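PDB 4YYF: beta-N-acetylhexosaminidase from Mycobacterium smegmatis, which probably hydrolyses terminal non-reducing N-acetyl-D-hexosamine residues of N-acetyl-beta-D-hexosaminides. Local coordinates for residues G209-D214 with G218-P223; A156-V161 with T168-R173; G303-V308 with L331-Q336; H66-I71 with A325-V330. The protein carries 1 engineered substitution. One frame throughout, in Å; residues are numbered along the deposited sequence.

Contact 1: G209-D214 with G218-P223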
loop_
_atom_site.group_PDB
_atom_site.type_symbol
_atom_site.label_atom_id
_atom_site.label_comp_id
_atom_site.label_asym_id
_atom_site.label_seq_id
_atom_site.Cartn_x
_atom_site.Cartn_y
_atom_site.Cartn_z
ATOM N N GLY A 209 12.380 -4.164 8.201
ATOM C CA GLY A 209 13.695 -3.601 8.470
ATOM C C GLY A 209 14.755 -4.596 8.918
ATOM O O GLY A 209 15.932 -4.424 8.612
ATOM N N HIS A 210 14.354 -5.631 9.649
ATOM C CA HIS A 210 15.330 -6.616 10.130
ATOM C C HIS A 210 15.088 -7.999 9.516
ATOM O O HIS A 210 15.526 -9.007 10.062
ATOM C CB HIS A 210 15.313 -6.702 11.666
ATOM C CG HIS A 210 15.606 -5.400 12.350
ATOM N ND1 HIS A 210 14.619 -4.566 12.825
ATOM C CD2 HIS A 210 16.785 -4.792 12.640
ATOM C CE1 HIS A 210 15.173 -3.500 13.385
ATOM N NE2 HIS A 210 16.484 -3.615 13.280
ATOM N N ALA A 211 14.386 -8.046 8.387
ATOM C CA ALA A 211 14.098 -9.324 7.719
ATOM C C ALA A 211 15.374 -9.958 7.157
ATOM O O ALA A 211 16.368 -9.267 6.942
ATOM C CB ALA A 211 13.069 -9.134 6.620
ATOM N N SER A 212 15.337 -11.267 6.902
ATOM C CA SER A 212 16.533 -12.028 6.517
ATOM C C SER A 212 17.039 -11.813 5.084
ATOM O O SER A 212 18.101 -12.320 4.716
ATOM C CB SER A 212 16.315 -13.525 6.749
ATOM O OG SER A 212 15.171 -13.985 6.059
ATOM N N GLY A 213 16.294 -11.077 4.269
ATOM C CA GLY A 213 16.696 -10.869 2.886
ATOM C C GLY A 213 15.691 -10.017 2.142
ATOM O O GLY A 213 14.937 -9.266 2.760
ATOM N N ASP A 214 15.658 -10.169 0.819
ATOM C CA ASP A 214 14.826 -9.331 -0.048
ATOM C C ASP A 214 13.567 -10.082 -0.501
ATOM O O ASP A 214 13.658 -11.046 -1.266
ATOM C CB ASP A 214 15.656 -8.909 -1.270
ATOM C CG ASP A 214 14.943 -7.899 -2.155
ATOM O OD1 ASP A 214 13.726 -7.678 -1.981
ATOM O OD2 ASP A 214 15.610 -7.329 -3.047
ATOM N N GLY A 218 12.452 -13.759 -2.991
ATOM C CA GLY A 218 12.139 -15.026 -2.350
ATOM C C GLY A 218 11.598 -14.822 -0.956
ATOM O O GLY A 218 11.358 -13.693 -0.547
ATOM N N GLY A 219 11.403 -15.912 -0.223
ATOM C CA GLY A 219 10.846 -15.821 1.116
ATOM C C GLY A 219 11.850 -15.224 2.075
ATOM O O GLY A 219 13.056 -15.444 1.936
ATOM N N VAL A 220 11.352 -14.461 3.046
ATOM C CA VAL A 220 12.193 -13.863 4.077
ATOM C C VAL A 220 11.531 -14.012 5.451
ATOM O O VAL A 220 10.306 -14.172 5.542
ATOM C CB VAL A 220 12.478 -12.362 3.797
ATOM C CG1 VAL A 220 13.113 -12.171 2.430
ATOM C CG2 VAL A 220 11.205 -11.531 3.911
ATOM N N THR A 221 12.349 -13.956 6.502
ATOM C CA THR A 221 11.888 -14.097 7.887
ATOM C C THR A 221 12.325 -12.899 8.743
ATOM O O THR A 221 13.447 -12.408 8.609
ATOM C CB THR A 221 12.446 -15.392 8.515
ATOM O OG1 THR A 221 12.095 -16.504 7.690
ATOM C CG2 THR A 221 11.877 -15.624 9.920
ATOM N N THR A 222 11.448 -12.438 9.630
ATOM C CA THR A 222 11.792 -11.361 10.559
ATOM C C THR A 222 12.250 -11.943 11.894
ATOM O O THR A 222 12.135 -13.151 12.111
ATOM C CB THR A 222 10.563 -10.513 10.871
ATOM O OG1 THR A 222 9.651 -11.302 11.636
ATOM C CG2 THR A 222 9.888 -10.022 9.603
ATOM N N PRO A 223 12.747 -11.082 12.810
ATOM C CA PRO A 223 12.891 -11.527 14.200
ATOM C C PRO A 223 11.518 -11.926 14.750
ATOM O O PRO A 223 10.508 -11.536 14.169
ATOM C CB PRO A 223 13.383 -10.263 14.916
ATOM C CG PRO A 223 14.079 -9.477 13.851
ATOM C CD PRO A 223 13.292 -9.722 12.604
HETATM O O HOH W 1 15.699 -12.434 10.619
#
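Ser212 and Thr221 grip each other twice. With OG set between its own backbone N and carbonyl carbon (chi1 56°), Ser212 turns its hydroxyl across to Thr221, whose backbone N donates to Ser212 OG in a nearly straight bond of 2.9 Å (166° at the hydrogen). In return Ser212 N donates to Thr221 O at 2.8 Å, a more bent bond whose donor is tilted 26° from the carbonyl plane. The two methyl branches of Val220 then share the apolar work: CG2 faces Ala211 CB at 4.1 Å, while CG1 presses on the backbone of Gly213, 3.4 Å from its C. The two segments run antiparallel in the loop after strand 199-205, which carries most of the KHFPGHG(x)4DSH signature of bacterial family 3 N-acetylglucosaminidases. In relatives an Asp-His pair of this loop serves as acid/base; Asp214 OD1, hydrogen-bonded to His216 ND1, is consistent with such a pair here. At the other end the Pro223 ring lies against the base of His210, CG to CB 3.7 Å; the imidazole itself leads off to Asp232. Beside it a water donates to Thr221 O at 3.0 Å and, weakly, to His210 O.

Contact 2: A156-V161 with T168-R173. With ACT (acetate ion), chain D.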
loop_
_atom_site.group_PDB
_atom_site.type_symbol
_atom_site.label_atom_id
_atom_site.label_comp_id
_atom_site.label_asym_id
_atom_site.label_seq_id
_atom_site.Cartn_x
_atom_site.Cartn_y
_atom_site.Cartn_z
ATOM N N ALA A 156 4.092 5.632 1.017
ATOM C CA ALA A 156 5.161 6.184 1.840
ATOM C C ALA A 156 4.480 6.827 3.031
ATOM O O ALA A 156 3.327 7.234 2.930
ATOM C CB ALA A 156 5.965 7.227 1.026
ATOM N N PRO A 157 5.178 6.960 4.169
ATOM C CA PRO A 157 6.577 6.653 4.430
ATOM C C PRO A 157 6.802 5.210 4.846
ATOM O O PRO A 157 5.945 4.560 5.440
ATOM C CB PRO A 157 6.904 7.550 5.626
ATOM C CG PRO A 157 5.597 7.570 6.408
ATOM C CD PRO A 157 4.541 7.651 5.308
ATOM N N VAL A 158 7.998 4.737 4.538
ATOM C CA VAL A 158 8.542 3.525 5.118
ATOM C C VAL A 158 8.736 3.780 6.606
ATOM O O VAL A 158 9.343 4.779 6.996
ATOM C CB VAL A 158 9.915 3.232 4.481
ATOM C CG1 VAL A 158 10.666 2.128 5.251
ATOM C CG2 VAL A 158 9.737 2.858 3.013
ATOM N N VAL A 159 8.227 2.885 7.444
ATOM C CA VAL A 159 8.466 3.000 8.881
ATOM C C VAL A 159 9.318 1.838 9.374
ATOM O O VAL A 159 9.563 1.694 10.577
ATOM C CB VAL A 159 7.148 3.115 9.690
ATOM C CG1 VAL A 159 6.379 4.390 9.296
ATOM C CG2 VAL A 159 6.286 1.889 9.471
ATOM N N ASP A 160 9.796 1.028 8.434
ATOM C CA ASP A 160 10.794 0.015 8.747
ATOM C C ASP A 160 11.991 0.622 9.464
ATOM O O ASP A 160 12.415 1.743 9.169
ATOM C CB ASP A 160 11.280 -0.686 7.476
ATOM C CG ASP A 160 10.173 -1.414 6.746
ATOM O OD1 ASP A 160 9.273 -1.975 7.414
ATOM O OD2 ASP A 160 10.198 -1.417 5.490
ATOM N N VAL A 161 12.531 -0.138 10.413
ATOM C CA VAL A 161 13.640 0.297 11.242
ATOM C C VAL A 161 14.831 -0.574 10.876
ATOM O O VAL A 161 14.724 -1.797 10.914
ATOM C CB VAL A 161 13.285 0.071 12.727
ATOM C CG1 VAL A 161 14.436 0.445 13.620
ATOM C CG2 VAL A 161 12.016 0.858 13.088
ATOM N N THR A 168 20.385 -1.643 0.047
ATOM C CA THR A 168 19.809 -2.972 0.265
ATOM C C THR A 168 18.293 -2.822 0.164
ATOM O O THR A 168 17.810 -1.721 -0.099
ATOM C CB THR A 168 20.214 -3.548 1.624
ATOM O OG1 THR A 168 19.799 -2.646 2.652
ATOM C CG2 THR A 168 21.724 -3.717 1.700
ATOM N N VAL A 169 17.541 -3.904 0.361
ATOM C CA VAL A 169 16.096 -3.863 0.101
ATOM C C VAL A 169 15.384 -2.704 0.822
ATOM O O VAL A 169 14.632 -1.939 0.204
ATOM C CB VAL A 169 15.408 -5.235 0.375
ATOM C CG1 VAL A 169 15.686 -5.726 1.793
ATOM C CG2 VAL A 169 13.907 -5.156 0.098
ATOM N N ILE A 170 15.642 -2.553 2.117
ATOM C CA ILE A 170 15.150 -1.384 2.840
ATOM C C ILE A 170 16.278 -0.353 2.873
ATOM O O ILE A 170 16.224 0.647 2.155
ATOM C CB ILE A 170 14.657 -1.740 4.261
ATOM C CG1 ILE A 170 13.559 -2.803 4.186
ATOM C CG2 ILE A 170 14.112 -0.504 4.959
ATOM C CD1 ILE A 170 12.403 -2.416 3.259
ATOM N N GLY A 171 17.314 -0.609 3.673
ATOM C CA GLY A 171 18.498 0.241 3.657
ATOM C C GLY A 171 18.171 1.718 3.827
ATOM O O GLY A 171 17.432 2.082 4.742
ATOM N N ASP A 172 18.687 2.572 2.940
ATOM C CA ASP A 172 18.474 4.020 3.088
ATOM C C ASP A 172 17.023 4.486 2.889
ATOM O O ASP A 172 16.719 5.687 3.008
ATOM C CB ASP A 172 19.460 4.837 2.226
ATOM C CG ASP A 172 19.223 4.692 0.725
ATOM O OD1 ASP A 172 18.183 4.140 0.300
ATOM O OD2 ASP A 172 20.093 5.166 -0.041
ATOM N N ARG A 173 16.122 3.548 2.602
ATOM C CA ARG A 173 14.698 3.872 2.542
ATOM C C ARG A 173 14.118 4.032 3.945
ATOM O O ARG A 173 12.988 4.490 4.111
ATOM C CB ARG A 173 13.922 2.781 1.801
ATOM C CG ARG A 173 14.302 2.602 0.341
ATOM C CD ARG A 173 13.702 1.294 -0.183
ATOM N NE ARG A 173 12.235 1.325 -0.219
ATOM C CZ ARG A 173 11.467 0.246 -0.331
ATOM N NH1 ARG A 173 12.023 -0.955 -0.383
ATOM N NH2 ARG A 173 10.145 0.367 -0.394
HETATM C C ACT D . 9.284 -3.748 -0.563
HETATM O O ACT D . 8.269 -3.962 -1.266
HETATM O OXT ACT D . 10.066 -2.872 -0.989
HETATM C CH3 ACT D . 9.566 -4.500 0.701
#
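The guanidinium of Arg173 meets Val158 obliquely, CG2 of the valine standing 4.2 Å from NH2 of the arginine, while polar partners gather at its edge. There NH1 serves two acceptors: Val169 O at 2.8 Å, lying close to the guanidinium plane (153° at the hydrogen), and OXT of an acetate ion, also at 2.8 Å and fairly straight (160°). NH2 adds a weak bond to OXT. Arg173 reaches this position by a bend at chi3 (66°), and since Val169 belongs to its own segment, the bond from NH1 ties the end of the side chain back to the turn it grows from. The second flat group is the carboxylate of Asp160. Its OD2 comes within 3.3 Å of Ile170 CD1 as the two side chains cross at about a right angle, with Asp160 CB 3.8 Å from Ile170 CG2. The same Ile170 CG2 lies 4.3 Å from Val158 CG1. Nearer the backbone, Val158 CB rests against the carbonyl oxygen of Arg173 at 3.3 Å.

Both segments belong to the long loop between strand 153-154 and helix 179-196 of the barrel. Outside them, Asp160 is held by His204 and by the backbone N of His208, and Arg173 forms a salt bridge with Glu106. No hydrogen bond joins the two segments; van der Waals contact does, some of it carbon against oxygen. The acetate, probably from the crystallisation liquor, suggests that this arginine can receive a small anion, and Glu106 probably offsets much of its charge, with Asp160 OD2 6.1 Å from Arg173 NH2.

Contact 3: G303-V308 with L331-Q336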
loop_
_atom_site.group_PDB
_atom_site.type_symbol
_atom_site.label_atom_id
_atom_site.label_comp_id
_atom_site.label_asym_id
_atom_site.label_seq_id
_atom_site.Cartn_x
_atom_site.Cartn_y
_atom_site.Cartn_z
ATOM N N GLY A 303 -0.053 -18.276 -7.381
ATOM C CA GLY A 303 -0.343 -17.470 -8.560
ATOM C C GLY A 303 -1.122 -16.238 -8.153
ATOM O O GLY A 303 -1.566 -16.140 -7.001
ATOM N N VAL A 304 -1.308 -15.297 -9.073
ATOM C CA VAL A 304 -1.943 -14.030 -8.704
ATOM C C VAL A 304 -3.352 -14.175 -8.110
ATOM O O VAL A 304 -3.641 -13.626 -7.044
ATOM C CB VAL A 304 -1.988 -13.040 -9.877
ATOM C CG1 VAL A 304 -2.610 -11.720 -9.405
ATOM C CG2 VAL A 304 -0.601 -12.797 -10.416
ATOM N N ALA A 305 -4.220 -14.929 -8.778
ATOM C CA ALA A 305 -5.595 -15.068 -8.295
ATOM C C ALA A 305 -5.646 -15.719 -6.900
ATOM O O ALA A 305 -6.388 -15.272 -6.019
ATOM C CB ALA A 305 -6.444 -15.835 -9.298
ATOM N N ASP A 306 -4.851 -16.764 -6.698
ATOM C CA ASP A 306 -4.795 -17.432 -5.404
ATOM C C ASP A 306 -4.246 -16.499 -4.320
ATOM O O ASP A 306 -4.750 -16.482 -3.199
ATOM C CB ASP A 306 -3.959 -18.720 -5.516
ATOM C CG ASP A 306 -3.882 -19.497 -4.201
ATOM O OD1 ASP A 306 -4.758 -19.326 -3.317
ATOM O OD2 ASP A 306 -2.934 -20.298 -4.059
ATOM N N ALA A 307 -3.231 -15.704 -4.664
ATOM C CA ALA A 307 -2.612 -14.777 -3.714
ATOM C C ALA A 307 -3.578 -13.678 -3.299
ATOM O O ALA A 307 -3.643 -13.297 -2.119
ATOM C CB ALA A 307 -1.357 -14.159 -4.314
ATOM N N VAL A 308 -4.318 -13.156 -4.271
ATOM C CA VAL A 308 -5.321 -12.124 -3.984
ATOM C C VAL A 308 -6.411 -12.680 -3.082
ATOM O O VAL A 308 -6.791 -12.058 -2.083
ATOM C CB VAL A 308 -5.920 -11.562 -5.282
ATOM C CG1 VAL A 308 -7.159 -10.708 -4.988
ATOM C CG2 VAL A 308 -4.859 -10.754 -6.021
ATOM N N LEU A 331 -10.958 -11.632 -10.740
ATOM C CA LEU A 331 -12.361 -11.395 -10.416
ATOM C C LEU A 331 -13.189 -12.676 -10.524
ATOM O O LEU A 331 -14.073 -12.923 -9.704
ATOM C CB LEU A 331 -12.928 -10.298 -11.322
ATOM C CG LEU A 331 -12.368 -8.901 -11.023
ATOM C CD1 LEU A 331 -12.836 -7.905 -12.081
ATOM C CD2 LEU A 331 -12.779 -8.425 -9.625
ATOM N N ASP A 332 -12.905 -13.491 -11.537
ATOM C CA ASP A 332 -13.544 -14.803 -11.660
ATOM C C ASP A 332 -13.315 -15.659 -10.422
ATOM O O ASP A 332 -14.233 -16.303 -9.916
ATOM C CB ASP A 332 -13.010 -15.557 -12.885
ATOM C CG ASP A 332 -13.589 -15.047 -14.181
ATOM O OD1 ASP A 332 -14.467 -14.163 -14.136
ATOM O OD2 ASP A 332 -13.170 -15.538 -15.250
ATOM N N ARG A 333 -12.082 -15.676 -9.940
ATOM C CA ARG A 333 -11.745 -16.524 -8.801
ATOM C C ARG A 333 -12.402 -15.987 -7.525
ATOM O O ARG A 333 -12.816 -16.749 -6.651
ATOM C CB ARG A 333 -10.218 -16.602 -8.634
ATOM C CG ARG A 333 -9.732 -17.475 -7.467
ATOM C CD ARG A 333 -10.055 -18.954 -7.693
ATOM N NE ARG A 333 -9.610 -19.821 -6.591
ATOM C CZ ARG A 333 -10.386 -20.225 -5.586
ATOM N NH1 ARG A 333 -11.654 -19.842 -5.531
ATOM N NH2 ARG A 333 -9.899 -21.016 -4.634
ATOM N N LEU A 334 -12.507 -14.665 -7.420
ATOM C CA LEU A 334 -13.091 -14.070 -6.226
ATOM C C LEU A 334 -14.590 -14.348 -6.135
ATOM O O LEU A 334 -15.105 -14.625 -5.053
ATOM C CB LEU A 334 -12.801 -12.571 -6.164
ATOM C CG LEU A 334 -11.326 -12.244 -5.916
ATOM C CD1 LEU A 334 -11.107 -10.731 -5.858
ATOM C CD2 LEU A 334 -10.866 -12.901 -4.620
ATOM N N GLU A 335 -15.282 -14.288 -7.268
ATOM C CA GLU A 335 -16.689 -14.667 -7.316
ATOM C C GLU A 335 -16.907 -16.133 -6.923
ATOM O O GLU A 335 -17.852 -16.457 -6.203
ATOM C CB GLU A 335 -17.274 -14.385 -8.703
ATOM C CG GLU A 335 -17.327 -12.915 -9.065
ATOM C CD GLU A 335 -18.324 -12.621 -10.184
ATOM O OE1 GLU A 335 -17.885 -12.272 -11.306
ATOM O OE2 GLU A 335 -19.549 -12.731 -9.941
ATOM N N GLN A 336 -16.026 -17.013 -7.380
ATOM C CA GLN A 336 -16.115 -18.423 -7.005
ATOM C C GLN A 336 -15.895 -18.619 -5.504
ATOM O O GLN A 336 -16.550 -19.454 -4.873
ATOM C CB GLN A 336 -15.110 -19.257 -7.805
ATOM C CG GLN A 336 -15.370 -19.286 -9.302
ATOM C CD GLN A 336 -14.166 -19.783 -10.087
ATOM O OE1 GLN A 336 -13.241 -20.370 -9.518
ATOM N NE2 GLN A 336 -14.165 -19.538 -11.398
#
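Helices 304-314 and 327-340 come closest here at Ala305 and Arg333, whose CA atoms lie 6.3 Å apart, near enough that short side-chain stems fill the gap. Ala305 points its methyl toward Arg333; Ala305 CB lies 3.9 Å from Arg333 CB and 4.1 Å from Arg333 CG. The arginine holds CG anti to the backbone N (chi1 -180°) and then bends at chi2 (67°), so the stem lies over the alanine while the guanidinium travels on to a salt bridge with Glu342. One turn further along the first helix, Val308 offers CG1, which a chi1 of 168° also leaves anti to N, to CD1 of Leu334 at 4.0 Å. These two side chains cross at about a right angle, branch end to branch end. Leu334 sets out to one side of the facing helix, yet its end comes nearer, and it also touches Leu309 and Leu312 of helix 304-314 and Leu45 of helix 41-46. Val308 in turn leans on Ala319 and Trp321 of strand 319-321, which places this pair between helices and sheet. The two are successive helices, joined through strand 319-321, packed side by side on the outside of the TIM barrel.

The contact thus grades from a buried aliphatic side, Val308 with Leu334, to a more exposed side where Arg333 covers Ala305. Asp306 OD1 lies 5.6 Å from Arg333 NH2 and pairs instead with Arg310 of its own helix. With no hydrogen bond between the segments, carbon-carbon contact does the joining, although the opposite charges of Asp306 and Arg333 may still attract weakly through space.

Contact 4: H66-I71 with A325-V330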
loop_
_atom_site.group_PDB
_atom_site.type_symbol
_atom_site.label_atom_id
_atom_site.label_comp_id
_atom_site.label_asym_id
_atom_site.label_seq_id
_atom_site.Cartn_x
_atom_site.Cartn_y
_atom_site.Cartn_z
ATOM N N HIS A 66 -13.342 -3.087 -16.259
ATOM C CA HIS A 66 -13.414 -3.877 -15.040
ATOM C C HIS A 66 -13.704 -3.076 -13.783
ATOM O O HIS A 66 -13.984 -3.661 -12.746
ATOM C CB HIS A 66 -12.122 -4.694 -14.869
ATOM C CG HIS A 66 -11.843 -5.592 -16.024
ATOM N ND1 HIS A 66 -12.550 -6.765 -16.238
ATOM C CD2 HIS A 66 -10.969 -5.498 -17.055
ATOM C CE1 HIS A 66 -12.121 -7.342 -17.340
ATOM N NE2 HIS A 66 -11.158 -6.596 -17.860
ATOM N N HIS A 67 -13.633 -1.750 -13.860
ATOM C CA HIS A 67 -13.967 -0.906 -12.695
ATOM C C HIS A 67 -13.072 -1.177 -11.491
ATOM O O HIS A 67 -13.534 -1.125 -10.338
ATOM C CB HIS A 67 -15.422 -1.089 -12.288
ATOM C CG HIS A 67 -16.383 -0.850 -13.403
ATOM N ND1 HIS A 67 -16.397 0.322 -14.131
ATOM C CD2 HIS A 67 -17.357 -1.630 -13.931
ATOM C CE1 HIS A 67 -17.340 0.252 -15.054
ATOM N NE2 HIS A 67 -17.933 -0.923 -14.957
ATOM N N VAL A 68 -11.797 -1.450 -11.750
ATOM C CA VAL A 68 -10.833 -1.602 -10.655
ATOM C C VAL A 68 -10.766 -0.313 -9.839
ATOM O O VAL A 68 -10.860 0.806 -10.387
ATOM C CB VAL A 68 -9.420 -2.018 -11.139
ATOM C CG1 VAL A 68 -9.436 -3.423 -11.732
ATOM C CG2 VAL A 68 -8.848 -1.001 -12.142
ATOM N N GLY A 69 -10.633 -0.458 -8.524
ATOM C CA GLY A 69 -10.685 0.695 -7.641
ATOM C C GLY A 69 -9.445 1.561 -7.746
ATOM O O GLY A 69 -9.493 2.771 -7.509
ATOM N N GLY A 70 -8.322 0.950 -8.099
ATOM C CA GLY A 70 -7.086 1.710 -8.129
ATOM C C GLY A 70 -6.153 1.279 -9.230
ATOM O O GLY A 70 -6.154 0.121 -9.648
ATOM N N ILE A 71 -5.359 2.229 -9.719
ATOM C CA ILE A 71 -4.265 1.920 -10.627
ATOM C C ILE A 71 -2.968 2.412 -10.003
ATOM O O ILE A 71 -2.969 3.389 -9.253
ATOM C CB ILE A 71 -4.461 2.557 -12.019
ATOM C CG1 ILE A 71 -4.656 4.067 -11.898
ATOM C CG2 ILE A 71 -5.645 1.882 -12.747
ATOM C CD1 ILE A 71 -4.642 4.803 -13.253
ATOM N N ALA A 325 -3.262 -7.585 -16.723
ATOM C CA ALA A 325 -3.678 -8.767 -17.501
ATOM C C ALA A 325 -4.512 -9.760 -16.691
ATOM O O ALA A 325 -5.414 -10.406 -17.218
ATOM C CB ALA A 325 -2.471 -9.488 -18.093
ATOM N N GLU A 326 -4.200 -9.891 -15.408
ATOM C CA GLU A 326 -4.805 -10.946 -14.599
ATOM C C GLU A 326 -6.174 -10.569 -14.037
ATOM O O GLU A 326 -6.845 -11.398 -13.421
ATOM C CB GLU A 326 -3.868 -11.325 -13.447
ATOM C CG GLU A 326 -2.518 -11.883 -13.885
ATOM C CD GLU A 326 -1.510 -10.808 -14.275
ATOM O OE1 GLU A 326 -1.817 -9.596 -14.150
ATOM O OE2 GLU A 326 -0.399 -11.181 -14.713
ATOM N N VAL A 327 -6.589 -9.322 -14.242
ATOM C CA VAL A 327 -7.781 -8.815 -13.562
ATOM C C VAL A 327 -9.052 -9.661 -13.800
ATOM O O VAL A 327 -9.732 -10.027 -12.848
ATOM C CB VAL A 327 -8.043 -7.330 -13.884
ATOM C CG1 VAL A 327 -9.448 -6.932 -13.449
ATOM C CG2 VAL A 327 -6.982 -6.440 -13.202
ATOM N N PRO A 328 -9.363 -9.991 -15.062
ATOM C CA PRO A 328 -10.594 -10.794 -15.196
ATOM C C PRO A 328 -10.504 -12.193 -14.567
ATOM O O PRO A 328 -11.509 -12.667 -14.042
ATOM C CB PRO A 328 -10.807 -10.888 -16.717
ATOM C CG PRO A 328 -9.516 -10.464 -17.348
ATOM C CD PRO A 328 -8.820 -9.567 -16.364
ATOM N N ALA A 329 -9.338 -12.831 -14.607
ATOM C CA ALA A 329 -9.165 -14.139 -13.963
ATOM C C ALA A 329 -9.257 -14.020 -12.444
ATOM O O ALA A 329 -9.787 -14.907 -11.754
ATOM C CB ALA A 329 -7.842 -14.754 -14.360
ATOM N N VAL A 330 -8.720 -12.928 -11.916
ATOM C CA VAL A 330 -8.783 -12.684 -10.480
ATOM C C VAL A 330 -10.229 -12.481 -10.030
ATOM O O VAL A 330 -10.682 -13.097 -9.069
ATOM C CB VAL A 330 -7.889 -11.487 -10.066
ATOM C CG1 VAL A 330 -8.211 -11.038 -8.638
ATOM C CG2 VAL A 330 -6.418 -11.871 -10.183
#
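His66 meets Val327 from its first side-chain atom onward. Its CB lies 3.8 Å from Val327 CG1, and CG of the ring keeps the same 3.8 Å from that methyl. ND1 and CD2 are each 4.2 Å from it, and the methyl sits over one face of the imidazole, 28° off the ring normal, in a CH-pi contact. The ring's far end passes to the next residue, CE1 reaching Pro328 CB at 3.8 Å and NE2 approaching Pro328 CD at 4.1 Å on the same face as the valine methyl. His66 and Val327 run alongside each other in opposite senses. Val327 CG1, in the anti position to its own N (chi1 166°), is thereby shared: it also touches Val68 CG1 at 3.9 Å, roughly at right angles to its approach to His66 CG. Val68 and Val327 both rest on Val62 of helix 56-66 and on Val51 of strand 49-52, which makes this the buried part of the contact.

His66 ends helix 56-66, and His67, with positive phi, leaves it toward strand 70-73. Helix 327-340 follows strand 319-321, which pairs in parallel with strand 49-52; early and late elements thus meet, as at the closure of a TIM barrel.

How the contacts relate
Following the chain from the N terminus, 66-71 comes first and waits more than 250 residues for its partner 325-330, so contact 4 spans most of the barrel and joins its early and late parts. Within that span contact 2 closes a short loop after strand 153-154, and contact 1 then closes another after strand 199-205. These two touch, Val169 packing against Asp214 and Gly213, so the loops after two successive strands pack on each other. Contact 3 opens at 303-308 before contact 4 has closed and finishes just after it, so the two cross; both use helix 327-340, and Val330 packs on Val304, Ala305 and Val308. Contacts 2 and 4 lie on opposite sides of the chain's centre.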